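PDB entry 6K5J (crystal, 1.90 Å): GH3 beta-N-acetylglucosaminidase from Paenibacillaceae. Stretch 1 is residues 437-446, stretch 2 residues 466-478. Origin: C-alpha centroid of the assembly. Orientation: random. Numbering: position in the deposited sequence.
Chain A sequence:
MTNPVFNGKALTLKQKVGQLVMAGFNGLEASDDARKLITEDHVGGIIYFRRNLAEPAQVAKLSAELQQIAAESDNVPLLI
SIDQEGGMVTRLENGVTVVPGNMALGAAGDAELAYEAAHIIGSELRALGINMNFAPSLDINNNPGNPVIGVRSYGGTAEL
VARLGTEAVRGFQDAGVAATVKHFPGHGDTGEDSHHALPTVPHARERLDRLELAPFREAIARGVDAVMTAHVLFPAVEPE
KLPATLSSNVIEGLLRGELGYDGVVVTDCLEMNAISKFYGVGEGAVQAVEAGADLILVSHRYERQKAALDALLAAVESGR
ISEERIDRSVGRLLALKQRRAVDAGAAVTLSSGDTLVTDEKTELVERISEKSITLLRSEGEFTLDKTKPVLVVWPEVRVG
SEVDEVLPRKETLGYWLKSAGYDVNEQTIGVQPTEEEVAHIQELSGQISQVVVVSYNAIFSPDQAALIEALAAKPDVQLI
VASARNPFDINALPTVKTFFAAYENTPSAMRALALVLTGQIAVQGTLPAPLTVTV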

# COMPACT_ATOMS: atom_id res chain seq x y z
N GLU A 437 -10.97 27.74 8.10
CA GLU A 437 -11.24 26.52 8.86
C GLU A 437 -10.59 26.59 10.23
O GLU A 437 -11.21 26.27 11.24
CB GLU A 437 -10.75 25.30 8.07
CG GLU A 437 -11.65 24.89 6.91
CD GLU A 437 -11.04 23.83 6.01
OE1 GLU A 437 -9.80 23.66 6.03
OE2 GLU A 437 -11.80 23.16 5.26
N VAL A 438 -9.33 27.03 10.28
CA VAL A 438 -8.62 27.15 11.56
C VAL A 438 -9.35 28.11 12.49
O VAL A 438 -9.54 27.83 13.68
CB VAL A 438 -7.17 27.59 11.32
CG1 VAL A 438 -6.54 28.07 12.61
CG2 VAL A 438 -6.36 26.44 10.70
N ALA A 439 -9.75 29.28 11.96
CA ALA A 439 -10.49 30.23 12.77
C ALA A 439 -11.83 29.66 13.20
O ALA A 439 -12.27 29.88 14.34
CB ALA A 439 -10.69 31.54 11.99
N HIS A 440 -12.49 28.91 12.32
CA HIS A 440 -13.77 28.30 12.67
C HIS A 440 -13.61 27.29 13.80
O HIS A 440 -14.45 27.23 14.71
CB HIS A 440 -14.39 27.64 11.44
CG HIS A 440 -15.82 27.24 11.64
ND1 HIS A 440 -16.39 26.16 10.99
CD2 HIS A 440 -16.80 27.78 12.41
CE1 HIS A 440 -17.66 26.05 11.36
NE2 HIS A 440 -17.93 27.02 12.21
N ILE A 441 -12.55 26.48 13.76
CA ILE A 441 -12.34 25.48 14.81
C ILE A 441 -12.04 26.16 16.14
O ILE A 441 -12.59 25.79 17.19
CB ILE A 441 -11.22 24.50 14.43
CG1 ILE A 441 -11.61 23.68 13.19
CG2 ILE A 441 -10.90 23.58 15.62
CD1 ILE A 441 -13.02 23.09 13.24
N GLN A 442 -11.17 27.17 16.13
CA GLN A 442 -10.85 27.87 17.37
C GLN A 442 -12.09 28.50 17.98
O GLN A 442 -12.26 28.50 19.20
CB GLN A 442 -9.76 28.92 17.12
CG GLN A 442 -8.46 28.34 16.58
CD GLN A 442 -7.24 28.84 17.31
OE1 GLN A 442 -7.26 29.02 18.53
NE2 GLN A 442 -6.15 29.06 16.57
N GLU A 443 -12.98 29.01 17.13
CA GLU A 443 -14.21 29.62 17.63
C GLU A 443 -15.14 28.58 18.25
O GLU A 443 -15.65 28.77 19.36
CB GLU A 443 -14.92 30.36 16.50
CG GLU A 443 -16.08 31.24 16.96
CD GLU A 443 -17.21 31.29 15.95
OE1 GLU A 443 -18.12 30.44 16.02
OE2 GLU A 443 -17.20 32.20 15.09
N LEU A 444 -15.37 27.47 17.55
CA LEU A 444 -16.26 26.44 18.08
C LEU A 444 -15.71 25.83 19.36
O LEU A 444 -16.48 25.39 20.22
CB LEU A 444 -16.50 25.36 17.03
CG LEU A 444 -17.47 25.74 15.90
CD1 LEU A 444 -17.32 24.79 14.72
CD2 LEU A 444 -18.90 25.75 16.42
N SER A 445 -14.39 25.80 19.52
CA SER A 445 -13.80 25.27 20.74
C SER A 445 -14.07 26.18 21.94
O SER A 445 -13.99 25.72 23.08
CB SER A 445 -12.29 25.08 20.58
OG SER A 445 -11.60 26.32 20.49
N GLY A 446 -14.39 27.45 21.70
CA GLY A 446 -14.85 28.30 22.78
C GLY A 446 -16.27 28.00 23.21
O GLY A 446 -16.67 28.36 24.33
N ALA A 466 -0.16 23.32 14.11
CA ALA A 466 -0.29 24.58 14.85
C ALA A 466 -1.70 24.74 15.42
O ALA A 466 -1.86 25.21 16.55
CB ALA A 466 0.07 25.75 13.94
N LEU A 467 -2.73 24.37 14.64
CA LEU A 467 -4.09 24.39 15.17
C LEU A 467 -4.21 23.50 16.39
O LEU A 467 -4.78 23.90 17.42
CB LEU A 467 -5.08 23.95 14.09
CG LEU A 467 -6.51 23.68 14.54
CD1 LEU A 467 -7.10 24.91 15.22
CD2 LEU A 467 -7.39 23.26 13.37
N ILE A 468 -3.67 22.28 16.31
CA ILE A 468 -3.75 21.35 17.44
C ILE A 468 -3.04 21.92 18.66
O ILE A 468 -3.56 21.89 19.78
CB ILE A 468 -3.18 19.98 17.05
CG1 ILE A 468 -4.04 19.33 15.97
CG2 ILE A 468 -3.10 19.11 18.29
CD1 ILE A 468 -3.38 18.10 15.32
N GLU A 469 -1.81 22.42 18.46
CA GLU A 469 -1.07 23.00 19.58
C GLU A 469 -1.79 24.21 20.16
O GLU A 469 -1.73 24.44 21.38
CB GLU A 469 0.34 23.39 19.12
CG GLU A 469 1.33 22.21 19.09
CD GLU A 469 1.78 21.79 20.48
OE1 GLU A 469 2.53 22.56 21.13
OE2 GLU A 469 1.39 20.69 20.93
N ALA A 470 -2.50 24.98 19.33
CA ALA A 470 -3.28 26.10 19.83
C ALA A 470 -4.42 25.62 20.72
O ALA A 470 -4.63 26.16 21.82
CB ALA A 470 -3.82 26.93 18.66
N LEU A 471 -5.15 24.61 20.27
CA LEU A 471 -6.23 24.05 21.07
C LEU A 471 -5.69 23.46 22.36
O LEU A 471 -6.35 23.52 23.41
CB LEU A 471 -6.99 22.99 20.28
CG LEU A 471 -7.73 23.45 19.03
CD1 LEU A 471 -8.24 22.25 18.22
CD2 LEU A 471 -8.90 24.34 19.44
N ALA A 472 -4.50 22.87 22.31
CA ALA A 472 -3.90 22.27 23.49
C ALA A 472 -3.53 23.30 24.54
O ALA A 472 -3.43 22.96 25.72
CB ALA A 472 -2.66 21.45 23.10
N ALA A 473 -3.34 24.55 24.13
CA ALA A 473 -2.98 25.62 25.05
C ALA A 473 -4.19 26.33 25.65
O ALA A 473 -4.02 27.16 26.55
CB ALA A 473 -2.09 26.65 24.34
N LYS A 474 -5.40 26.03 25.18
CA LYS A 474 -6.60 26.69 25.72
C LYS A 474 -7.01 26.04 27.03
O LYS A 474 -7.37 24.86 27.04
CB LYS A 474 -7.74 26.61 24.71
CG LYS A 474 -7.46 27.37 23.42
CD LYS A 474 -8.67 27.37 22.49
CE LYS A 474 -9.89 27.98 23.15
NZ LYS A 474 -10.76 28.70 22.18
N PRO A 475 -6.98 26.77 28.16
CA PRO A 475 -7.30 26.13 29.45
C PRO A 475 -8.76 25.74 29.59
O PRO A 475 -9.08 24.95 30.49
CB PRO A 475 -6.91 27.21 30.48
CG PRO A 475 -6.19 28.29 29.70
CD PRO A 475 -6.72 28.20 28.30
N ASP A 476 -9.64 26.26 28.75
CA ASP A 476 -11.06 25.93 28.78
C ASP A 476 -11.41 24.73 27.89
O ASP A 476 -12.60 24.41 27.76
CB ASP A 476 -11.88 27.15 28.34
CG ASP A 476 -11.32 27.82 27.09
OD1 ASP A 476 -10.10 28.10 27.06
OD2 ASP A 476 -12.09 28.07 26.13
N VAL A 477 -10.42 24.09 27.29
CA VAL A 477 -10.63 23.01 26.33
C VAL A 477 -10.06 21.73 26.92
O VAL A 477 -8.95 21.73 27.46
CB VAL A 477 -9.99 23.33 24.97
CG1 VAL A 477 -10.00 22.10 24.04
CG2 VAL A 477 -10.68 24.51 24.30
N GLN A 478 -10.82 20.64 26.83
CA GLN A 478 -10.33 19.30 27.12
C GLN A 478 -10.10 18.62 25.77
O GLN A 478 -11.05 18.19 25.11
CB GLN A 478 -11.30 18.51 28.00
CG GLN A 478 -11.40 19.03 29.43
CD GLN A 478 -12.31 20.24 29.56
OE1 GLN A 478 -13.46 20.21 29.12
NE2 GLN A 478 -11.79 21.32 30.14
O HOH W 1 -14.39 26.09 25.70

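The helix of stretch 1 and the helix that opens stretch 2 run nearly parallel, their N-to-C directions 18° apart and their axes 10.7 Å apart at closest approach; together the stretches bury 433 Å². Leu467 contributes the largest share. Its CA-to-CB bond points sideways, but the t, p rotamer brings the end of the side chain to the neighbouring helix, where CD1 lies 4.1 Å from Val438 CG1, 4.0 Å from Ile441 CG2 and 3.9 Å from Gln442 CG. One methyl thus meets three successive contact residues of stretch 1. A turn further on, Leu471 CD1 packs 4.0 Å from Ile441 CG2, extending the apolar seam.

Gln442 comes next, with Ser445 close behind; Gln442 makes its contact through the aliphatic part of its side chain and its amide, whose NE2 lies 3.8 Å from Ala470 CB. Its backbone carbonyl serves the polar end of the contact. Ser445 OG donates to Gln442 O within its own helix (2.6 Å) and accepts from Lys474 NZ (3.0 Å), while the same ammonium group makes a weak hydrogen bond to Gln442 O (3.3 Å). Lys474 also starts a type I turn ending at Val477, whose CG2 rests 4.1 Å from Ser445 CB. Beside it, water 1 lies within hydrogen-bonding reach of Ser445 O (2.7 Å) and Asp476 OD2 (3.1 Å), touching both stretches.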